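Putative NAD(P)H-flavin oxidoreductase (Streptococcus pyogenes serotype M1, PDB 2HAY) binds flavin mononucleotide and, as a member of the nitroreductase family, probably catalyses NAD(P)H-dependent reduction reactions. Local coordinates at residues A15-R19 with M156-L161; R23-K29 with Y77-S83; G53-L59 with F85-E91. All coordinates share one frame; numbering follows the deposited sequence. Where two conformers were deposited one is given.

Interaction 1 (A15-R19 with M156-L161). With FMN (flavin mononucleotide), chain I.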
loop_
_atom_site.group_PDB
_atom_site.type_symbol
_atom_site.label_atom_id
_atom_site.label_comp_id
_atom_site.label_asym_id
_atom_site.label_seq_id
_atom_site.Cartn_x
_atom_site.Cartn_y
_atom_site.Cartn_z
ATOM N N ALA B 15 16.807 8.559 2.652
ATOM C CA ALA B 15 16.058 7.316 2.850
ATOM C C ALA B 15 15.434 6.777 1.555
ATOM O O ALA B 15 15.463 5.576 1.312
ATOM C CB ALA B 15 15.003 7.478 3.915
ATOM N N LEU B 16 14.912 7.673 0.726
ATOM C CA LEU B 16 14.332 7.295 -0.572
ATOM C C LEU B 16 15.375 6.682 -1.499
ATOM O O LEU B 16 15.081 5.740 -2.213
ATOM C CB LEU B 16 13.677 8.505 -1.257
ATOM C CG LEU B 16 12.442 9.094 -0.586
ATOM C CD1 LEU B 16 11.975 10.316 -1.359
ATOM C CD2 LEU B 16 11.385 8.043 -0.529
ATOM N N HIS B 17 16.593 7.211 -1.482
ATOM C CA HIS B 17 17.627 6.667 -2.330
ATOM C C HIS B 17 18.392 5.493 -1.709
ATOM O O HIS B 17 18.920 4.656 -2.436
ATOM C CB HIS B 17 18.514 7.786 -2.860
ATOM C CG HIS B 17 17.788 8.708 -3.802
ATOM N ND1 HIS B 17 17.883 8.603 -5.175
ATOM C CD2 HIS B 17 16.923 9.728 -3.564
ATOM C CE1 HIS B 17 17.127 9.530 -5.741
ATOM N NE2 HIS B 17 16.531 10.222 -4.784
ATOM N N PHE B 18 18.403 5.405 -0.376
ATOM C CA PHE B 18 18.922 4.233 0.345
ATOM C C PHE B 18 18.113 2.949 0.085
ATOM O O PHE B 18 18.702 1.889 -0.213
ATOM C CB PHE B 18 19.006 4.491 1.856
ATOM C CG PHE B 18 19.507 3.304 2.657
ATOM C CD1 PHE B 18 18.634 2.567 3.443
ATOM C CD2 PHE B 18 20.857 2.925 2.614
ATOM C CE1 PHE B 18 19.075 1.487 4.184
ATOM C CE2 PHE B 18 21.314 1.827 3.355
ATOM C CZ PHE B 18 20.425 1.107 4.138
ATOM N N ARG B 19 16.789 3.028 0.235
ATOM C CA ARG B 19 15.923 1.848 0.061
ATOM C C ARG B 19 16.090 1.206 -1.304
ATOM O O ARG B 19 15.908 1.845 -2.340
ATOM C CB ARG B 19 14.447 2.171 0.264
ATOM C CG ARG B 19 13.590 0.883 0.485
ATOM C CD ARG B 19 12.173 0.964 -0.048
ATOM N NE ARG B 19 12.159 1.427 -1.428
ATOM C CZ ARG B 19 12.440 0.671 -2.488
ATOM N NH1 ARG B 19 12.746 -0.617 -2.330
ATOM N NH2 ARG B 19 12.430 1.212 -3.712
HETATM N N MSE B 156 8.641 -0.094 5.533
HETATM C CA MSE B 156 9.830 0.068 4.707
HETATM C C MSE B 156 10.461 1.448 4.797
HETATM O O MSE B 156 11.679 1.542 4.757
HETATM C CB MSE B 156 9.528 -0.249 3.251
HETATM C CG MSE B 156 9.305 -1.758 2.996
HETATM SE SE MSE B 156 9.280 -2.095 1.084
HETATM C CE MSE B 156 7.629 -1.170 0.697
HETATM N N MSE B 157 9.644 2.499 4.906
HETATM C CA MSE B 157 10.154 3.865 5.108
HETATM C C MSE B 157 10.792 4.033 6.488
HETATM O O MSE B 157 11.888 4.604 6.616
HETATM C CB MSE B 157 9.060 4.927 4.893
HETATM C CG MSE B 157 9.566 6.370 5.068
HETATM SE SE MSE B 157 11.027 6.814 3.838
HETATM C CE MSE B 157 9.908 7.037 2.265
ATOM N N THR B 158 10.097 3.541 7.508
ATOM C CA THR B 158 10.626 3.491 8.867
ATOM C C THR B 158 11.953 2.722 8.908
ATOM O O THR B 158 12.925 3.254 9.392
ATOM C CB THR B 158 9.585 2.880 9.829
ATOM O OG1 THR B 158 8.385 3.655 9.742
ATOM C CG2 THR B 158 10.090 2.896 11.291
ATOM N N ALA B 159 11.999 1.499 8.352
ATOM C CA ALA B 159 13.264 0.776 8.196
ATOM C C ALA B 159 14.344 1.608 7.491
ATOM O O ALA B 159 15.462 1.670 7.953
ATOM C CB ALA B 159 13.047 -0.572 7.462
ATOM N N ALA B 160 13.994 2.266 6.387
ATOM C CA ALA B 160 14.963 3.020 5.609
ATOM C C ALA B 160 15.583 4.167 6.423
ATOM O O ALA B 160 16.791 4.341 6.407
ATOM C CB ALA B 160 14.333 3.547 4.335
ATOM N N LEU B 161 14.742 4.902 7.153
ATOM C CA LEU B 161 15.157 5.990 8.046
ATOM C C LEU B 161 16.069 5.499 9.178
ATOM O O LEU B 161 16.899 6.248 9.703
ATOM C CB LEU B 161 13.932 6.704 8.621
ATOM C CG LEU B 161 13.168 7.581 7.642
ATOM C CD1 LEU B 161 11.715 7.797 8.116
ATOM C CD2 LEU B 161 13.848 8.943 7.374
HETATM N N1 FMN I . 11.884 -8.847 -5.220
HETATM C C2 FMN I . 12.227 -10.208 -5.220
HETATM O O2 FMN I . 13.403 -10.579 -5.453
HETATM N N3 FMN I . 11.245 -11.166 -4.942
HETATM C C4 FMN I . 9.920 -10.813 -4.697
HETATM O O4 FMN I . 9.015 -11.652 -4.611
HETATM C C4A FMN I . 9.562 -9.462 -4.708
HETATM N N5 FMN I . 8.233 -9.125 -4.456
HETATM C C5A FMN I . 7.836 -7.791 -4.444
HETATM C C6 FMN I . 6.504 -7.478 -4.166
HETATM C C7 FMN I . 6.092 -6.151 -4.150
HETATM C C7M FMN I . 4.723 -5.839 -3.609
HETATM C C8 FMN I . 7.020 -5.120 -4.411
HETATM C C8M FMN I . 6.706 -3.718 -3.994
HETATM C C9 FMN I . 8.362 -5.438 -4.690
HETATM C C9A FMN I . 8.783 -6.785 -4.703
HETATM N N10 FMN I . 10.131 -7.143 -4.956
HETATM C C10 FMN I . 10.538 -8.478 -4.963
HETATM C "C1'" FMN I . 11.161 -6.107 -5.205
HETATM C "C2'" FMN I . 11.018 -5.528 -6.622
HETATM O "O2'" FMN I . 11.688 -6.336 -7.578
HETATM C "C3'" FMN I . 11.604 -4.111 -6.639
HETATM O "O3'" FMN I . 10.949 -3.306 -5.687
HETATM C "C4'" FMN I . 11.557 -3.411 -7.993
HETATM O "O4'" FMN I . 12.232 -4.235 -8.930
HETATM C "C5'" FMN I . 12.188 -2.007 -7.899
HETATM O "O5'" FMN I . 13.558 -2.013 -7.472
HETATM P P FMN I . 14.068 -1.348 -6.090
HETATM O O1P FMN I . 15.410 -1.927 -5.741
HETATM O O2P FMN I . 13.060 -1.583 -4.996
HETATM O O3P FMN I . 14.217 0.126 -6.164
#
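Ala15 and Ala160 set the spacing here: their CB methyls meet at 4.0 Å, and with side chains this small helix 6-18 can bring its last turn close against the C-terminal end of helix 137-162. CB of Ala15 is also touched by Leu161 CD2, 3.9 Å away, and by the selenium of selenomethionine Met157, at 4.0 Å. That side chain leaves with CG anti to its backbone N (chi1 -179°) and then bends at both following torsions; in the conformer modelled here CE lies 3.3 Å from Leu16 CD2, too close for a relaxed contact, and as Met157 has a second conformer this detail is doubtful. Past the alanines, Phe18 sets its ring obliquely to Ala160 O, with CD1 at 3.9 Å.

Arg19 is where the chain leaves the helix. Its CB rests on the Ala160 methyl and its CD passes the selenium of Met156, after which bends at chi2 and chi3 swing the guanidinium away to the FMN phosphate. There the edge of the flat group faces O2P in plane: NH1 donates to FMN O2P at 2.9 Å, NH2 to the same oxygen at 3.1 Å and to FMN O3P at 3.2 Å. NH2 also donates to Leu44 O of the second subunit, and Arg213, close to Arg19, hydrogen-bonds the FMN too. The arginine's CB and CD thus lie against the apolar seam, while its charged end probably helps to balance the phosphate's negative charge.

Interaction 2 (R23-K29 with Y77-S83)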
loop_
_atom_site.group_PDB
_atom_site.type_symbol
_atom_site.label_atom_id
_atom_site.label_comp_id
_atom_site.label_asym_id
_atom_site.label_seq_id
_atom_site.Cartn_x
_atom_site.Cartn_y
_atom_site.Cartn_z
ATOM N N ARG B 23 18.150 -8.692 -1.476
ATOM C CA ARG B 23 17.953 -10.148 -1.450
ATOM C C ARG B 23 18.840 -10.873 -0.455
ATOM O O ARG B 23 18.398 -11.839 0.179
ATOM C CB ARG B 23 18.131 -10.762 -2.837
ATOM C CG ARG B 23 17.132 -10.229 -3.882
ATOM C CD ARG B 23 17.254 -10.955 -5.239
ATOM N NE ARG B 23 18.599 -11.508 -5.457
ATOM C CZ ARG B 23 18.896 -12.811 -5.458
ATOM N NH1 ARG B 23 20.162 -13.200 -5.646
ATOM N NH2 ARG B 23 17.933 -13.725 -5.281
ATOM N N VAL B 24 20.082 -10.420 -0.319
ATOM C CA VAL B 24 21.049 -11.080 0.559
ATOM C C VAL B 24 21.496 -10.169 1.707
ATOM O O VAL B 24 21.996 -9.056 1.483
ATOM C CB VAL B 24 22.274 -11.600 -0.220
ATOM C CG1 VAL B 24 23.133 -12.474 0.686
ATOM C CG2 VAL B 24 21.828 -12.389 -1.448
ATOM N N TYR B 25 21.288 -10.660 2.930
ATOM C CA TYR B 25 21.580 -9.910 4.145
ATOM C C TYR B 25 22.758 -10.533 4.862
ATOM O O TYR B 25 23.037 -11.728 4.712
ATOM C CB TYR B 25 20.371 -9.891 5.090
ATOM C CG TYR B 25 19.120 -9.340 4.447
ATOM C CD1 TYR B 25 18.265 -10.167 3.718
ATOM C CD2 TYR B 25 18.816 -7.976 4.528
ATOM C CE1 TYR B 25 17.106 -9.648 3.109
ATOM C CE2 TYR B 25 17.682 -7.461 3.938
ATOM C CZ TYR B 25 16.842 -8.302 3.219
ATOM O OH TYR B 25 15.741 -7.786 2.618
ATOM N N LYS B 26 23.451 -9.714 5.642
ATOM C CA LYS B 26 24.437 -10.244 6.549
ATOM C C LYS B 26 23.780 -10.736 7.833
ATOM O O LYS B 26 22.563 -10.666 7.987
ATOM C CB LYS B 26 25.576 -9.259 6.803
ATOM C CG LYS B 26 25.217 -7.909 7.248
ATOM C CD LYS B 26 26.367 -7.014 6.870
ATOM C CE LYS B 26 26.488 -5.824 7.804
ATOM N NZ LYS B 26 27.742 -5.034 7.548
ATOM N N GLU B 27 24.604 -11.268 8.729
ATOM C CA GLU B 27 24.130 -11.988 9.895
ATOM C C GLU B 27 23.617 -11.084 11.020
ATOM O O GLU B 27 22.841 -11.522 11.867
ATOM C CB GLU B 27 25.222 -12.934 10.392
ATOM C CG GLU B 27 24.668 -14.203 10.990
ATOM C CD GLU B 27 25.701 -15.310 11.121
ATOM O OE1 GLU B 27 25.322 -16.387 11.614
ATOM O OE2 GLU B 27 26.882 -15.119 10.741
ATOM N N GLU B 28 24.129 -9.854 10.985
ATOM C CA GLU B 28 23.752 -8.748 11.861
ATOM C C GLU B 28 22.230 -8.566 12.016
ATOM O O GLU B 28 21.482 -8.346 11.048
ATOM C CB GLU B 28 24.432 -7.441 11.406
ATOM C CG GLU B 28 25.863 -7.210 11.981
ATOM C CD GLU B 28 27.007 -7.979 11.268
ATOM O OE1 GLU B 28 28.129 -7.417 11.185
ATOM O OE2 GLU B 28 26.823 -9.136 10.821
ATOM N N LYS B 29 21.794 -8.647 13.272
ATOM C CA LYS B 29 20.380 -8.601 13.626
ATOM C C LYS B 29 19.876 -7.208 13.985
ATOM O O LYS B 29 20.644 -6.346 14.420
ATOM C CB LYS B 29 20.071 -9.569 14.776
ATOM C CG LYS B 29 20.319 -11.033 14.446
ATOM C CD LYS B 29 21.525 -11.583 15.185
ATOM C CE LYS B 29 21.140 -12.068 16.587
ATOM N NZ LYS B 29 22.020 -13.156 17.058
ATOM N N TYR B 77 16.883 -16.298 -0.860
ATOM C CA TYR B 77 17.997 -15.779 -0.081
ATOM C C TYR B 77 17.504 -14.929 1.084
ATOM O O TYR B 77 18.146 -14.870 2.125
ATOM C CB TYR B 77 18.982 -15.051 -0.983
ATOM C CG TYR B 77 19.759 -16.027 -1.816
ATOM C CD1 TYR B 77 19.332 -16.380 -3.089
ATOM C CD2 TYR B 77 20.904 -16.635 -1.311
ATOM C CE1 TYR B 77 20.035 -17.303 -3.860
ATOM C CE2 TYR B 77 21.634 -17.562 -2.081
ATOM C CZ TYR B 77 21.183 -17.894 -3.348
ATOM O OH TYR B 77 21.881 -18.804 -4.101
ATOM N N GLN B 78 16.327 -14.331 0.935
ATOM C CA GLN B 78 15.753 -13.518 2.010
ATOM C C GLN B 78 15.404 -14.366 3.244
ATOM O O GLN B 78 15.799 -14.024 4.357
ATOM C CB GLN B 78 14.557 -12.714 1.503
ATOM C CG GLN B 78 14.917 -11.676 0.458
ATOM C CD GLN B 78 14.684 -12.147 -0.970
ATOM O OE1 GLN B 78 15.056 -13.269 -1.358
ATOM N NE2 GLN B 78 14.050 -11.287 -1.768
ATOM N N LEU B 79 14.682 -15.480 3.033
ATOM C CA LEU B 79 14.433 -16.476 4.079
ATOM C C LEU B 79 15.731 -17.057 4.682
ATOM O O LEU B 79 15.789 -17.315 5.891
ATOM C CB LEU B 79 13.551 -17.604 3.536
ATOM C CG LEU B 79 12.068 -17.333 3.254
ATOM C CD1 LEU B 79 11.485 -18.469 2.428
ATOM C CD2 LEU B 79 11.254 -17.153 4.538
ATOM N N GLU B 80 16.765 -17.260 3.861
ATOM C CA GLU B 80 18.047 -17.733 4.366
ATOM C C GLU B 80 18.744 -16.742 5.300
ATOM O O GLU B 80 19.290 -17.145 6.336
ATOM C CB GLU B 80 19.030 -18.023 3.231
ATOM C CG GLU B 80 18.860 -19.327 2.529
ATOM C CD GLU B 80 19.391 -20.534 3.300
ATOM O OE1 GLU B 80 20.264 -20.402 4.203
ATOM O OE2 GLU B 80 18.918 -21.634 2.961
ATOM N N THR B 81 18.767 -15.464 4.920
ATOM C CA THR B 81 19.772 -14.538 5.459
ATOM C C THR B 81 19.218 -13.340 6.225
ATOM O O THR B 81 19.962 -12.676 6.965
ATOM C CB THR B 81 20.706 -14.017 4.340
ATOM O OG1 THR B 81 19.941 -13.315 3.368
ATOM C CG2 THR B 81 21.460 -15.179 3.648
ATOM N N ALA B 82 17.922 -13.067 6.072
ATOM C CA ALA B 82 17.336 -11.868 6.665
ATOM C C ALA B 82 17.362 -11.961 8.179
ATOM O O ALA B 82 17.290 -13.043 8.739
ATOM C CB ALA B 82 15.904 -11.642 6.159
ATOM N N SER B 83 17.529 -10.821 8.836
ATOM C CA SER B 83 17.449 -10.750 10.288
ATOM C C SER B 83 16.026 -11.078 10.788
ATOM O O SER B 83 15.844 -11.911 11.675
ATOM C CB SER B 83 17.856 -9.355 10.733
ATOM O OG SER B 83 17.448 -9.132 12.049
#
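Thr81 holds OG1 between its backbone N and carbonyl carbon (chi1 61°), a setting that turns the hydroxyl back over its own helix and at the same time toward Tyr25. OG1 donates to Tyr77 O at 2.7 Å, coming from above the carbonyl plane, while Thr81 N reaches that oxygen from the opposite face. The same OG1 accepts from Tyr25 N at 3.0 Å along an almost straight N-H (171°), so one hydroxyl ties the end of helix 76-81 to the passing chain.

Tyr25 places CG beside its backbone N (chi1 -56°), which sends the side chain past Thr81 at about a right angle, ring edge toward OG1. Gln78 CG lies at the ring edge too, and Tyr25 CD1 comes within 3.7 Å of Ala82 CB. Alongside, Val24 CG2 packs on Tyr77 CB at 3.9 Å, the two side chains pointing the same way. Arg23 runs its CG past Gln78 NE2 and brings NH2 obliquely to Tyr77 CD1 at 3.7 Å, guanidinium and ring planes steeply inclined. Arg23 and Gln78 both belong to the FMN pocket. At the far end Ser83 OG lies 3.4 Å from Lys29 CA and is hydrogen-bonded to Ile30 N.

The loop between helices 6-18 and 32-43 thus runs along helix 76-81. Toward the sheet, Tyr25 and Gln78 both touch Cys167 of strand 165-169, and Tyr25 OH is hydrogen-bonded to Ser199 OG on strand 192-201.

Interaction 3 (G53-L59 with F85-E91)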
loop_
_atom_site.group_PDB
_atom_site.type_symbol
_atom_site.label_atom_id
_atom_site.label_comp_id
_atom_site.label_asym_id
_atom_site.label_seq_id
_atom_site.Cartn_x
_atom_site.Cartn_y
_atom_site.Cartn_z
ATOM N N GLY B 53 -8.274 -4.742 9.337
ATOM C CA GLY B 53 -8.435 -6.165 9.063
ATOM C C GLY B 53 -7.115 -6.759 8.635
ATOM O O GLY B 53 -6.937 -7.207 7.492
ATOM N N TRP B 54 -6.153 -6.742 9.547
ATOM C CA TRP B 54 -4.789 -7.141 9.183
ATOM C C TRP B 54 -4.056 -7.598 10.424
ATOM O O TRP B 54 -4.469 -7.262 11.565
ATOM C CB TRP B 54 -4.033 -5.969 8.523
ATOM C CG TRP B 54 -3.990 -4.648 9.328
ATOM C CD1 TRP B 54 -4.091 -4.502 10.703
ATOM C CD2 TRP B 54 -3.797 -3.326 8.804
ATOM N NE1 TRP B 54 -3.963 -3.184 11.047
ATOM C CE2 TRP B 54 -3.791 -2.435 9.910
ATOM C CE3 TRP B 54 -3.622 -2.805 7.506
ATOM C CZ2 TRP B 54 -3.631 -1.055 9.765
ATOM C CZ3 TRP B 54 -3.462 -1.422 7.358
ATOM C CH2 TRP B 54 -3.454 -0.563 8.490
ATOM N N ARG B 55 -2.996 -8.378 10.213
ATOM C CA ARG B 55 -2.078 -8.743 11.273
ATOM C C ARG B 55 -0.692 -8.743 10.709
ATOM O O ARG B 55 -0.502 -9.022 9.518
ATOM C CB ARG B 55 -2.380 -10.137 11.867
ATOM C CG ARG B 55 -3.778 -10.264 12.461
ATOM C CD ARG B 55 -3.934 -11.434 13.423
ATOM N NE ARG B 55 -3.875 -12.696 12.720
ATOM C CZ ARG B 55 -2.851 -13.550 12.762
ATOM N NH1 ARG B 55 -2.930 -14.705 12.088
ATOM N NH2 ARG B 55 -1.772 -13.290 13.500
ATOM N N PHE B 56 0.275 -8.461 11.574
ATOM C CA PHE B 56 1.649 -8.453 11.154
ATOM C C PHE B 56 2.395 -9.424 12.029
ATOM O O PHE B 56 2.427 -9.263 13.254
ATOM C CB PHE B 56 2.188 -7.029 11.224
ATOM C CG PHE B 56 1.340 -6.074 10.446
ATOM C CD1 PHE B 56 1.466 -5.991 9.060
ATOM C CD2 PHE B 56 0.351 -5.328 11.080
ATOM C CE1 PHE B 56 0.619 -5.148 8.323
ATOM C CE2 PHE B 56 -0.476 -4.491 10.350
ATOM C CZ PHE B 56 -0.330 -4.400 8.963
ATOM N N VAL B 57 2.922 -10.476 11.417
ATOM C CA VAL B 57 3.568 -11.506 12.225
ATOM C C VAL B 57 5.053 -11.682 11.965
ATOM O O VAL B 57 5.489 -11.849 10.829
ATOM C CB VAL B 57 2.758 -12.853 12.403
ATOM C CG1 VAL B 57 1.379 -12.853 11.707
ATOM C CG2 VAL B 57 3.645 -14.162 12.212
ATOM N N VAL B 58 5.810 -11.594 13.054
ATOM C CA VAL B 58 7.243 -11.808 12.993
ATOM C C VAL B 58 7.497 -13.298 12.978
ATOM O O VAL B 58 7.260 -13.991 13.972
ATOM C CB VAL B 58 7.980 -11.079 14.127
ATOM C CG1 VAL B 58 9.472 -11.303 14.019
ATOM C CG2 VAL B 58 7.656 -9.560 14.078
ATOM N N LEU B 59 7.944 -13.786 11.828
ATOM C CA LEU B 59 8.194 -15.212 11.645
ATOM C C LEU B 59 9.665 -15.503 11.964
ATOM O O LEU B 59 10.529 -15.370 11.104
ATOM C CB LEU B 59 7.854 -15.674 10.217
ATOM C CG LEU B 59 8.014 -17.187 9.987
ATOM C CD1 LEU B 59 7.161 -17.993 10.950
ATOM C CD2 LEU B 59 7.679 -17.566 8.555
ATOM N N PHE B 85 11.709 -11.545 9.448
ATOM C CA PHE B 85 10.830 -11.819 8.336
ATOM C C PHE B 85 9.423 -11.599 8.833
ATOM O O PHE B 85 9.028 -12.181 9.846
ATOM C CB PHE B 85 11.015 -13.262 7.896
ATOM C CG PHE B 85 10.870 -13.454 6.436
ATOM C CD1 PHE B 85 9.624 -13.693 5.883
ATOM C CD2 PHE B 85 11.981 -13.409 5.610
ATOM C CE1 PHE B 85 9.481 -13.866 4.519
ATOM C CE2 PHE B 85 11.847 -13.580 4.236
ATOM C CZ PHE B 85 10.603 -13.807 3.691
ATOM N N ILE B 86 8.674 -10.741 8.144
ATOM C CA ILE B 86 7.327 -10.369 8.599
ATOM C C ILE B 86 6.270 -10.800 7.604
ATOM O O ILE B 86 6.385 -10.514 6.415
ATOM C CB ILE B 86 7.203 -8.842 8.839
ATOM C CG1 ILE B 86 8.059 -8.438 10.058
ATOM C CG2 ILE B 86 5.747 -8.432 9.015
ATOM C CD1 ILE B 86 8.069 -6.937 10.341
ATOM N N LEU B 87 5.240 -11.482 8.101
ATOM C CA LEU B 87 4.106 -11.886 7.280
ATOM C C LEU B 87 2.999 -10.876 7.433
ATOM O O LEU B 87 2.602 -10.584 8.555
ATOM C CB LEU B 87 3.583 -13.282 7.713
ATOM C CG LEU B 87 4.626 -14.375 7.920
ATOM C CD1 LEU B 87 3.929 -15.645 8.414
ATOM C CD2 LEU B 87 5.405 -14.650 6.633
ATOM N N LEU B 88 2.506 -10.360 6.306
ATOM C CA LEU B 88 1.381 -9.399 6.305
ATOM C C LEU B 88 0.125 -10.192 5.991
ATOM O O LEU B 88 0.019 -10.819 4.932
ATOM C CB LEU B 88 1.600 -8.276 5.285
ATOM C CG LEU B 88 2.749 -7.311 5.570
ATOM C CD1 LEU B 88 4.139 -7.910 5.187
ATOM C CD2 LEU B 88 2.491 -6.009 4.852
ATOM N N ILE B 89 -0.789 -10.232 6.956
ATOM C CA ILE B 89 -1.994 -11.071 6.880
ATOM C C ILE B 89 -3.216 -10.171 6.738
ATOM O O ILE B 89 -3.335 -9.166 7.474
ATOM C CB ILE B 89 -2.145 -11.956 8.168
ATOM C CG1 ILE B 89 -0.859 -12.716 8.528
ATOM C CG2 ILE B 89 -3.387 -12.890 8.103
ATOM C CD1 ILE B 89 -0.244 -13.550 7.420
ATOM N N ALA B 90 -4.105 -10.489 5.787
ATOM C CA ALA B 90 -5.365 -9.729 5.649
ATOM C C ALA B 90 -6.628 -10.557 5.994
ATOM O O ALA B 90 -6.667 -11.775 5.750
ATOM C CB ALA B 90 -5.477 -9.137 4.264
ATOM N N GLU B 91 -7.659 -9.886 6.529
ATOM C CA GLU B 91 -8.939 -10.538 6.892
ATOM C C GLU B 91 -9.776 -10.909 5.660
ATOM O O GLU B 91 -9.844 -10.131 4.705
ATOM C CB GLU B 91 -9.782 -9.595 7.735
ATOM C CG GLU B 91 -9.745 -9.861 9.194
ATOM C CD GLU B 91 -10.387 -8.745 10.055
ATOM O OE1 GLU B 91 -11.348 -8.087 9.600
ATOM O OE2 GLU B 91 -9.918 -8.534 11.208
HETATM O O HOH W 1 11.978 -13.393 11.528
#
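Two antiparallel strands of the central sheet, 54-59 and 84-91, pair here from Trp54-Ala90 to Val58-Ile86, with one bond more beyond each end. Six backbone bonds join the segments. Arg55 and Ile89 exchange two, as do Val57 and Leu87, whose Val57 N to Leu87 O bond (2.9 Å, 173°) lies in the carbonyl plane. At the ends, Glu91 N reaches Gly53 O from well above its carbonyl plane, and Leu59 N donates to Phe85 O.

On one face, Phe56 turns CG beside its backbone N (chi1 -54°). This puts the edge of its ring against Leu88, with Phe56 CD1 3.9 Å from Leu88 CG. Phe56 CZ also stands 3.6 Å above the Trp54 ring plane, offset toward the rim, so one aromatic edge abuts the face of the other. Val58 CG2 and Ile86 CG1 continue this layer.

In the alpha-beta fold of the nitroreductases this face lies against the long helix 137-162, where Phe56 touches Ala151 and Leu88 touches Met155. Strand 84-91 is flanked on its other side by strand 192-201. Strand 54-59 pairs in parallel with a strand of the second subunit, carrying the sheet across the dimer interface.

The reverse face is made by Arg55, Val57, Leu87 and Ile89. Val57 CG1 lies 3.9 Å from Ile89 CG1 and Val57 CG2 4.1 Å from Leu87 CD1, though the valine is modelled nearly eclipsed and its branch placement is uncertain. Leu59 CD2 lies 4.2 Å from Leu87 CD2. Arg55 carries its guanidinium past Ile89 CG2 to a salt bridge with Glu192.

Interactions 1 and 2 adjoin in sequence, and their centres lie about 17 Å apart. Both supply the FMN site: Arg19 of interaction 1 grips the phosphate, while Arg23 and Gln78 of interaction 2 line the same pocket. The centre of interaction 3 is about 20 Å from that of interaction 1; its Trp54 side chain comes within about 7 Å of the other FMN of the dimer, not the one bound by Arg19. Interactions 2 and 3 do touch, since helix 76-81 leads directly into strand 84-91 and Leu79 CD2 packs on Phe85 CZ at 3.5 Å. The second subunit reaches both interactions 1 and 3, through Leu44 at Arg19 and through the shared sheet at strand 54-59.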